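Local coordinates for protein GRMZM2G135359 pseudokinase (Zea mays, PDB 6CPY) that is a maize receptor-like pseudokinase, seen here as its kinase domain, whose ability to bind ATP or phosphorylate substrates is uncertain, at residues Leu148-Gly153 and Phe184-Ser189; Cys157-His162 and Gln292-Ala297; Ile217-Gly222 and Lys288-Met293. All blocks are in the same frame, centred on the assembly; numbering follows the deposited sequence.

Contact 1 of 3, residues Leu148-Gly153 and Phe184-Ser189; sequences LRISMG and FAAKVS
Phe184 meets Ile150 through its backbone rather than its ring. Its carbonyl O lies 3.3 Å from Ile150 CG1, with the CD1 methyl also close by. This buried oxygen has no hydrogen-bond partner in the model and rests here against Ile150 carbons. With CG1 anti to its own carbonyl carbon (chi1 -71°), Ile150 turns that branch to the oxygen. The Phe184 ring turns to another neighbour, His133, which it meets edge-to-face.

At Ala185 the partner is Arg149. The Arg149 chain bends at chi2 and chi3, and NH2 lies 3.3 Å from Ala185 N, obliquely to the guanidinium plane. Both nitrogens are donors, so no hydrogen bond joins them. Each has another partner: Thr181 OG1 takes Ala185 N, and Asp183 forms a long, weak ion pair with Arg149 NH2.

Ala186 brings the backbones closest, its CA 4.9 Å from Ile150 CA. Its CB sits 3.7 Å from Ile150 O and 4.2 Å from Ile150 CG2. Gly153, with no side chain, lets the Ala186 methyl come close to the helix backbone. A water bridges the backbones, donating to Arg149 O at 2.7 Å and accepting from Ala186 N at 2.9 Å. Arg149 O also accepts from Gly153 N within the helix, so two bonds grip it.

In the kinase fold this joins helix 144-164, which corresponds to helix E, to strand 186-188. That strand pairs antiparallel with strand 178-180, whose Leu180 touches Ile150. Further along, Val188 packs on Cys157 and Leu158 of the same helix. Behind the helix, Ser151 and Met152 touch helix 293-304.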
loop_
_atom_site.group_PDB
_atom_site.type_symbol
_atom_site.label_atom_id
_atom_site.label_comp_id
_atom_site.label_asym_id
_atom_site.label_seq_id
_atom_site.Cartn_x
_atom_site.Cartn_y
_atom_site.Cartn_z
ATOM N N LEU A 148 9.837 -12.204 6.062
ATOM C CA LEU A 148 10.786 -11.189 6.479
ATOM C C LEU A 148 11.066 -10.175 5.378
ATOM O O LEU A 148 11.139 -8.986 5.648
ATOM C CB LEU A 148 12.086 -11.830 6.986
ATOM C CG LEU A 148 12.063 -12.058 8.510
ATOM C CD1 LEU A 148 10.787 -12.708 9.015
ATOM C CD2 LEU A 148 13.284 -12.870 8.918
ATOM N N ARG A 149 11.213 -10.652 4.149
ATOM C CA ARG A 149 11.371 -9.760 3.004
ATOM C C ARG A 149 10.199 -8.805 2.840
ATOM O O ARG A 149 10.387 -7.642 2.567
ATOM C CB ARG A 149 11.533 -10.552 1.712
ATOM C CG ARG A 149 12.876 -11.231 1.538
ATOM C CD ARG A 149 13.319 -11.124 0.086
ATOM N NE ARG A 149 12.209 -11.312 -0.842
ATOM C CZ ARG A 149 12.105 -10.740 -2.045
ATOM N NH1 ARG A 149 13.038 -9.910 -2.511
ATOM N NH2 ARG A 149 11.046 -10.996 -2.792
ATOM N N ILE A 150 8.985 -9.316 2.997
ATOM C CA ILE A 150 7.792 -8.495 2.898
ATOM C C ILE A 150 7.763 -7.472 4.036
ATOM O O ILE A 150 7.561 -6.283 3.808
ATOM C CB ILE A 150 6.525 -9.375 2.902
ATOM C CG1 ILE A 150 6.425 -10.133 1.563
ATOM C CG2 ILE A 150 5.278 -8.535 3.179
ATOM C CD1 ILE A 150 5.500 -11.329 1.612
ATOM N N SER A 151 8.017 -7.934 5.255
ATOM C CA SER A 151 8.059 -7.043 6.417
ATOM C C SER A 151 9.069 -5.887 6.256
ATOM O O SER A 151 8.770 -4.734 6.591
ATOM C CB SER A 151 8.399 -7.870 7.688
ATOM O OG SER A 151 7.443 -8.899 7.925
ATOM N N MET A 152 10.258 -6.197 5.755
ATOM C CA MET A 152 11.303 -5.194 5.571
ATOM C C MET A 152 10.913 -4.224 4.466
ATOM O O MET A 152 11.004 -3.006 4.646
ATOM C CB MET A 152 12.651 -5.842 5.249
ATOM C CG MET A 152 13.846 -4.910 5.449
ATOM S SD MET A 152 14.061 -4.438 7.183
ATOM C CE MET A 152 13.260 -5.865 7.875
ATOM N N GLY A 153 10.457 -4.765 3.334
ATOM C CA GLY A 153 9.989 -3.943 2.212
ATOM C C GLY A 153 8.962 -2.908 2.623
ATOM O O GLY A 153 9.065 -1.739 2.244
ATOM N N PHE A 184 7.488 -12.083 -4.749
ATOM C CA PHE A 184 6.900 -11.837 -3.436
ATOM C C PHE A 184 7.557 -10.713 -2.642
ATOM O O PHE A 184 7.594 -10.758 -1.419
ATOM C CB PHE A 184 6.823 -13.142 -2.642
ATOM C CG PHE A 184 5.942 -14.158 -3.291
ATOM C CD1 PHE A 184 4.582 -14.167 -3.042
ATOM C CD2 PHE A 184 6.461 -15.053 -4.220
ATOM C CE1 PHE A 184 3.754 -15.081 -3.663
ATOM C CE2 PHE A 184 5.635 -15.970 -4.855
ATOM C CZ PHE A 184 4.279 -15.986 -4.569
ATOM N N ALA A 185 8.069 -9.700 -3.332
ATOM C CA ALA A 185 8.463 -8.470 -2.661
ATOM C C ALA A 185 7.212 -7.632 -2.383
ATOM O O ALA A 185 6.206 -7.734 -3.095
ATOM C CB ALA A 185 9.455 -7.686 -3.501
ATOM N N ALA A 186 7.279 -6.797 -1.354
ATOM C CA ALA A 186 6.156 -5.957 -0.980
ATOM C C ALA A 186 6.042 -4.728 -1.877
ATOM O O ALA A 186 7.040 -4.095 -2.185
ATOM C CB ALA A 186 6.295 -5.503 0.464
ATOM N N LYS A 187 4.810 -4.397 -2.257
ATOM C CA LYS A 187 4.471 -3.082 -2.790
ATOM C C LYS A 187 3.270 -2.512 -2.051
ATOM O O LYS A 187 2.126 -2.967 -2.222
ATOM C CB LYS A 187 4.241 -3.140 -4.312
ATOM C CG LYS A 187 5.545 -3.015 -5.097
ATOM C CD LYS A 187 5.325 -2.852 -6.598
ATOM C CE LYS A 187 6.639 -2.801 -7.344
ATOM N NZ LYS A 187 7.368 -1.517 -7.168
ATOM N N VAL A 188 3.538 -1.534 -1.190
ATOM C CA VAL A 188 2.489 -0.825 -0.477
ATOM C C VAL A 188 1.758 0.040 -1.504
ATOM O O VAL A 188 2.395 0.634 -2.373
ATOM C CB VAL A 188 3.044 0.072 0.636
ATOM C CG1 VAL A 188 1.917 0.805 1.354
ATOM C CG2 VAL A 188 3.869 -0.757 1.622
ATOM N N SER A 189 0.436 0.096 -1.407
ATOM C CA SER A 189 -0.360 0.808 -2.421
ATOM C C SER A 189 -1.208 1.923 -1.851
ATOM O O SER A 189 -1.505 1.967 -0.649
ATOM C CB SER A 189 -1.253 -0.160 -3.175
ATOM O OG SER A 189 -2.307 -0.628 -2.364
HETATM O O HOH W 1 9.740 -6.713 0.125
#

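Contact 2 of 3, residues Cys157-His162 and Gln292-Ala297; sequences CLEHMH and QMKEVA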
loop_
_atom_site.group_PDB
_atom_site.type_symbol
_atom_site.label_atom_id
_atom_site.label_comp_id
_atom_site.label_asym_id
_atom_site.label_seq_id
_atom_site.Cartn_x
_atom_site.Cartn_y
_atom_site.Cartn_z
ATOM N N CYS A 157 9.467 1.275 2.678
ATOM C CA CYS A 157 8.499 2.157 2.005
ATOM C C CYS A 157 7.940 3.194 2.981
ATOM O O CYS A 157 7.954 4.410 2.707
ATOM C CB CYS A 157 7.349 1.344 1.403
ATOM S SG CYS A 157 6.168 2.365 0.488
ATOM N N LEU A 158 7.465 2.726 4.129
ATOM C CA LEU A 158 6.874 3.633 5.110
ATOM C C LEU A 158 7.879 4.679 5.613
ATOM O O LEU A 158 7.504 5.838 5.852
ATOM C CB LEU A 158 6.266 2.858 6.283
ATOM C CG LEU A 158 4.828 2.338 6.115
ATOM C CD1 LEU A 158 4.578 1.713 4.759
ATOM C CD2 LEU A 158 4.494 1.351 7.217
ATOM N N GLU A 159 9.132 4.269 5.786
ATOM C CA GLU A 159 10.210 5.183 6.190
ATOM C C GLU A 159 10.439 6.235 5.096
ATOM O O GLU A 159 10.618 7.426 5.382
ATOM C CB GLU A 159 11.501 4.403 6.442
ATOM C CG GLU A 159 12.705 5.250 6.861
ATOM C CD GLU A 159 14.008 4.461 6.899
ATOM O OE1 GLU A 159 14.180 3.513 6.096
ATOM O OE2 GLU A 159 14.878 4.798 7.729
ATOM N N HIS A 160 10.440 5.791 3.843
ATOM C CA HIS A 160 10.640 6.703 2.723
ATOM C C HIS A 160 9.486 7.699 2.619
ATOM O O HIS A 160 9.709 8.897 2.416
ATOM C CB HIS A 160 10.812 5.936 1.411
ATOM C CG HIS A 160 11.168 6.818 0.257
ATOM N ND1 HIS A 160 10.302 7.060 -0.787
ATOM C CD2 HIS A 160 12.274 7.555 0.007
ATOM C CE1 HIS A 160 10.869 7.892 -1.643
ATOM N NE2 HIS A 160 12.067 8.208 -1.185
ATOM N N MET A 161 8.290 7.212 2.823
ATOM C CA MET A 161 7.096 8.001 2.816
ATOM C C MET A 161 7.170 9.110 3.859
ATOM O O MET A 161 6.821 10.221 3.592
ATOM C CB MET A 161 5.946 7.093 3.180
ATOM C CG MET A 161 4.693 7.222 2.399
ATOM S SD MET A 161 4.601 5.932 1.181
ATOM C CE MET A 161 5.732 6.662 0.021
ATOM N N HIS A 162 7.586 8.755 5.057
ATOM C CA HIS A 162 7.738 9.706 6.151
ATOM C C HIS A 162 8.872 10.692 5.893
ATOM O O HIS A 162 8.769 11.851 6.265
ATOM C CB HIS A 162 7.998 8.992 7.481
ATOM C CG HIS A 162 8.345 9.929 8.595
ATOM N ND1 HIS A 162 7.391 10.633 9.298
ATOM C CD2 HIS A 162 9.542 10.316 9.097
ATOM C CE1 HIS A 162 7.984 11.394 10.202
ATOM N NE2 HIS A 162 9.289 11.218 10.100
ATOM N N GLN A 292 9.629 6.053 16.112
ATOM C CA GLN A 292 9.495 6.690 14.807
ATOM C C GLN A 292 9.736 5.641 13.736
ATOM O O GLN A 292 10.454 4.675 13.963
ATOM C CB GLN A 292 10.540 7.803 14.641
ATOM C CG GLN A 292 10.429 8.940 15.643
ATOM C CD GLN A 292 9.336 9.924 15.285
ATOM O OE1 GLN A 292 8.369 10.093 16.029
ATOM N NE2 GLN A 292 9.482 10.582 14.138
ATOM N N MET A 293 9.170 5.842 12.551
ATOM C CA MET A 293 9.293 4.839 11.503
ATOM C C MET A 293 10.750 4.607 11.080
ATOM O O MET A 293 11.137 3.481 10.741
ATOM C CB MET A 293 8.433 5.226 10.294
ATOM C CG MET A 293 8.073 4.051 9.423
ATOM S SD MET A 293 7.179 2.756 10.309
ATOM C CE MET A 293 7.931 1.340 9.505
ATOM N N LYS A 294 11.558 5.665 11.105
ATOM C CA LYS A 294 12.988 5.548 10.815
ATOM C C LYS A 294 13.672 4.587 11.803
ATOM O O LYS A 294 14.519 3.788 11.421
ATOM C CB LYS A 294 13.659 6.935 10.854
ATOM C CG LYS A 294 15.164 6.928 10.599
ATOM C CD LYS A 294 15.744 8.343 10.588
ATOM C CE LYS A 294 16.941 8.486 11.524
ATOM N NZ LYS A 294 18.102 7.618 11.158
ATOM N N GLU A 295 13.281 4.659 13.069
ATOM C CA GLU A 295 13.833 3.765 14.096
ATOM C C GLU A 295 13.360 2.322 13.877
ATOM O O GLU A 295 14.135 1.370 14.011
ATOM C CB GLU A 295 13.431 4.260 15.490
ATOM C CG GLU A 295 14.015 5.628 15.820
ATOM C CD GLU A 295 13.417 6.268 17.057
ATOM O OE1 GLU A 295 12.182 6.218 17.239
ATOM O OE2 GLU A 295 14.198 6.851 17.843
ATOM N N VAL A 296 12.093 2.170 13.517
ATOM C CA VAL A 296 11.524 0.851 13.222
ATOM C C VAL A 296 12.300 0.198 12.078
ATOM O O VAL A 296 12.731 -0.950 12.183
ATOM C CB VAL A 296 10.018 0.939 12.890
ATOM C CG1 VAL A 296 9.481 -0.405 12.409
ATOM C CG2 VAL A 296 9.216 1.409 14.097
ATOM N N ALA A 297 12.500 0.930 10.985
ATOM C CA ALA A 297 13.218 0.379 9.834
ATOM C C ALA A 297 14.657 -0.010 10.176
ATOM O O ALA A 297 15.148 -1.042 9.732
ATOM C CB ALA A 297 13.196 1.368 8.670
#
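Helices 157-162 and 293-297 run nearly antiparallel at 151°, their axes 8.8 Å apart at closest approach, and the CA atoms of Glu159 and Met293 come closest across the pair. No hydrogen bond crosses between them.

Met293 carries the buried part. Its chain starts anti to the backbone N and then bends at chi2 and chi3, crossing Leu158 obliquely. Met293 CG packs 3.8 Å from Leu158 CB and equally close to Glu159 N. At its tip, Met293 CE lies 4.1 Å from Leu158 CD2. This is plain van der Waals packing on the inner side of the helix pair.

Glu159 reaches over to Lys294 and to Ala297, one turn on from Met293. CG is anti to the backbone N (chi1 180°) and the chain runs extended beyond it, and the carboxylate lies against aliphatic groups. OE1 lies 3.5 Å from Ala297 CB, and OE2 lies 3.6 Å from Lys294 CG. The Lys294 amine bends away, leaving NZ 5.5 Å from Glu159 OE2. That is no salt bridge, though the opposite charges probably still attract weakly.

At the outer end, His162 NE2 comes 4.1 Å from Gln292 NE2, and the ring and amide planes stand 76° apart. Gln292 is the N-cap of its helix. Its backbone N donates to Glu295 OE1 on the anti side of the carboxylate.

The pair corresponds to helices alphaE and alphaI of the kinase C-lobe. Helix 214-230 closes its inner side: Ile217 and Tyr221 touch Leu158, and Tyr221 also touches Val296. Met214 of that helix touches His162. Val296 rests on Pro291 as well, and strand 186-188 lies against helix 144-164.

Contact 3 of 3, residues Ile217-Gly222 and Lys288-Met293; sequences IVRKYG and KKRPQM
Val218 packs against Pro291 where helix 214-230, helix F of the kinase fold, meets the loop leading into helix 293-304. Its two methyls share one backbone oxygen: CG2 lies 3.3 Å and CG1 3.5 Å from Pro291 O. Val218 CG2 also touches the sulfur of Met293 at 4.1 Å, and CG1 reaches Arg290 CB and the proline ring.

Beside it, Met293 makes a Met-aromatic contact with Tyr221. The two side chains cross at about a right angle. Met293 CE lies over one ring face, 4.1 Å from the centroid and 15° off the ring normal, in a CH-pi contact. The sulfur stands farther off and oblique to the ring.

The third pair is two arginines lying side by side and pointing the same way. Arg219 puts carbon, not charge, over the Arg290 guanidinium: its CB and CD cover one face, with CD 3.7 Å from Arg290 NH2. The guanidinium planes are turned 66° apart. Arg219 NE is 4.6 Å from Arg290 NH2, so the like charges probably repel somewhat, and the outside acceptors of each are likely to offset this.

Both charged groups are positioned from outside. Arg219 NH2 forms a salt bridge with Asp216. Arg290 is extended from CG to NE, and it donates from NE to Asp284 O and from NH1 to Glu215 O. An alanine at Arg290 would probably leave Asp284 O and Glu215 O without these donors and uncover the Arg219 chain, leaving the loop less firmly tied to the start of helix 214-230.

Tyr221 is held at its far end, where OH hydrogen-bonds to the backbone O of Ser151 on helix 144-164.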
loop_
_atom_site.group_PDB
_atom_site.type_symbol
_atom_site.label_atom_id
_atom_site.label_comp_id
_atom_site.label_asym_id
_atom_site.label_seq_id
_atom_site.Cartn_x
_atom_site.Cartn_y
_atom_site.Cartn_z
ATOM N N ILE A 217 0.416 5.402 11.843
ATOM C CA ILE A 217 1.002 4.518 10.823
ATOM C C ILE A 217 1.959 3.507 11.470
ATOM O O ILE A 217 1.953 2.331 11.108
ATOM C CB ILE A 217 1.754 5.303 9.730
ATOM C CG1 ILE A 217 0.789 6.218 8.959
ATOM C CG2 ILE A 217 2.462 4.360 8.761
ATOM C CD1 ILE A 217 -0.428 5.519 8.385
ATOM N N VAL A 218 2.776 3.976 12.412
ATOM C CA VAL A 218 3.641 3.092 13.191
ATOM C C VAL A 218 2.836 1.984 13.879
ATOM O O VAL A 218 3.248 0.821 13.846
ATOM C CB VAL A 218 4.469 3.866 14.230
ATOM C CG1 VAL A 218 5.083 2.918 15.265
ATOM C CG2 VAL A 218 5.561 4.678 13.543
ATOM N N ARG A 219 1.710 2.341 14.497
ATOM C CA ARG A 219 0.830 1.357 15.147
ATOM C C ARG A 219 0.291 0.357 14.131
ATOM O O ARG A 219 0.292 -0.847 14.373
ATOM C CB ARG A 219 -0.340 2.033 15.870
ATOM C CG ARG A 219 -1.281 1.063 16.593
ATOM C CD ARG A 219 -2.590 1.724 17.013
ATOM N NE ARG A 219 -3.352 2.232 15.867
ATOM C CZ ARG A 219 -4.156 1.508 15.086
ATOM N NH1 ARG A 219 -4.333 0.208 15.289
ATOM N NH2 ARG A 219 -4.788 2.097 14.075
ATOM N N LYS A 220 -0.173 0.871 13.000
ATOM C CA LYS A 220 -0.644 0.026 11.914
ATOM C C LYS A 220 0.442 -0.923 11.399
ATOM O O LYS A 220 0.143 -2.088 11.116
ATOM C CB LYS A 220 -1.193 0.874 10.771
ATOM C CG LYS A 220 -2.570 1.455 11.049
ATOM C CD LYS A 220 -2.984 2.382 9.920
ATOM C CE LYS A 220 -4.432 2.816 10.048
ATOM N NZ LYS A 220 -4.814 3.682 8.904
ATOM N N TYR A 221 1.677 -0.434 11.275
ATOM C CA TYR A 221 2.799 -1.288 10.888
ATOM C C TYR A 221 2.969 -2.441 11.874
ATOM O O TYR A 221 3.128 -3.591 11.477
ATOM C CB TYR A 221 4.127 -0.520 10.773
ATOM C CG TYR A 221 5.254 -1.451 10.384
ATOM C CD1 TYR A 221 5.382 -1.891 9.066
ATOM C CD2 TYR A 221 6.140 -1.952 11.331
ATOM C CE1 TYR A 221 6.378 -2.776 8.707
ATOM C CE2 TYR A 221 7.137 -2.834 10.984
ATOM C CZ TYR A 221 7.250 -3.249 9.669
ATOM O OH TYR A 221 8.241 -4.121 9.305
ATOM N N GLY A 222 2.941 -2.120 13.163
ATOM C CA GLY A 222 3.042 -3.139 14.207
ATOM C C GLY A 222 1.963 -4.200 14.080
ATOM O O GLY A 222 2.245 -5.375 14.240
ATOM N N LYS A 288 2.815 8.528 22.234
ATOM C CA LYS A 288 4.114 9.137 22.554
ATOM C C LYS A 288 5.196 8.097 22.835
ATOM O O LYS A 288 6.380 8.369 22.626
ATOM C CB LYS A 288 4.012 10.073 23.764
ATOM C CG LYS A 288 3.142 11.298 23.550
ATOM C CD LYS A 288 3.066 12.133 24.821
ATOM C CE LYS A 288 1.916 13.126 24.780
ATOM N NZ LYS A 288 0.585 12.455 24.847
ATOM N N LYS A 289 4.792 6.917 23.309
ATOM C CA LYS A 289 5.734 5.839 23.608
ATOM C C LYS A 289 6.176 5.036 22.375
ATOM O O LYS A 289 7.102 4.237 22.478
ATOM C CB LYS A 289 5.138 4.867 24.638
ATOM C CG LYS A 289 4.983 5.437 26.041
ATOM C CD LYS A 289 4.704 4.333 27.048
ATOM C CE LYS A 289 4.270 4.884 28.406
ATOM N NZ LYS A 289 2.850 5.330 28.432
ATOM N N ARG A 290 5.524 5.226 21.228
ATOM C CA ARG A 290 5.881 4.457 20.021
ATOM C C ARG A 290 7.141 4.998 19.377
ATOM O O ARG A 290 7.417 6.190 19.462
ATOM C CB ARG A 290 4.760 4.491 18.988
ATOM C CG ARG A 290 3.481 3.847 19.461
ATOM C CD ARG A 290 2.335 4.137 18.522
ATOM N NE ARG A 290 1.067 3.842 19.170
ATOM C CZ ARG A 290 -0.107 4.360 18.822
ATOM N NH1 ARG A 290 -0.214 5.200 17.793
ATOM N NH2 ARG A 290 -1.184 4.033 19.510
ATOM N N PRO A 291 7.904 4.127 18.704
ATOM C CA PRO A 291 9.063 4.596 17.964
ATOM C C PRO A 291 8.676 5.305 16.660
ATOM O O PRO A 291 7.540 5.181 16.188
ATOM C CB PRO A 291 9.833 3.306 17.675
ATOM C CG PRO A 291 8.785 2.249 17.629
ATOM C CD PRO A 291 7.743 2.664 18.620
ATOM N N GLN A 292 9.629 6.053 16.112
ATOM C CA GLN A 292 9.495 6.690 14.807
ATOM C C GLN A 292 9.736 5.641 13.736
ATOM O O GLN A 292 10.454 4.675 13.963
ATOM C CB GLN A 292 10.540 7.803 14.641
ATOM C CG GLN A 292 10.429 8.940 15.643
ATOM C CD GLN A 292 9.336 9.924 15.285
ATOM O OE1 GLN A 292 8.369 10.093 16.029
ATOM N NE2 GLN A 292 9.482 10.582 14.138
ATOM N N MET A 293 9.170 5.842 12.551
ATOM C CA MET A 293 9.293 4.839 11.503
ATOM C C MET A 293 10.750 4.607 11.080
ATOM O O MET A 293 11.137 3.481 10.741
ATOM C CB MET A 293 8.433 5.226 10.294
ATOM C CG MET A 293 8.073 4.051 9.423
ATOM S SD MET A 293 7.179 2.756 10.309
ATOM C CE MET A 293 7.931 1.340 9.505
#

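In the fold
The three contacts lie in the C-lobe of the kinase fold. Contacts 1 and 2 both use helix 144-164, against which strand 186-188 of contact 1 lies. Contacts 1 and 3 are joined through Ser151 and Tyr221. Contacts 2 and 3 share Gln292 and Met293, and their centres are about 9 Å apart. Each is partly buried, but the centre of contact 1 lies closest to the chain's centre, about 10 Å, and that of contact 3 farthest, about 17 Å. None has a direct hydrogen bond across. Contact 1 relies on small residues and a bridging water, contact 2 on aliphatic packing with polar groups at its outer side, and contact 3 on methyl groups and on the faces of an aromatic ring and a guanidinium.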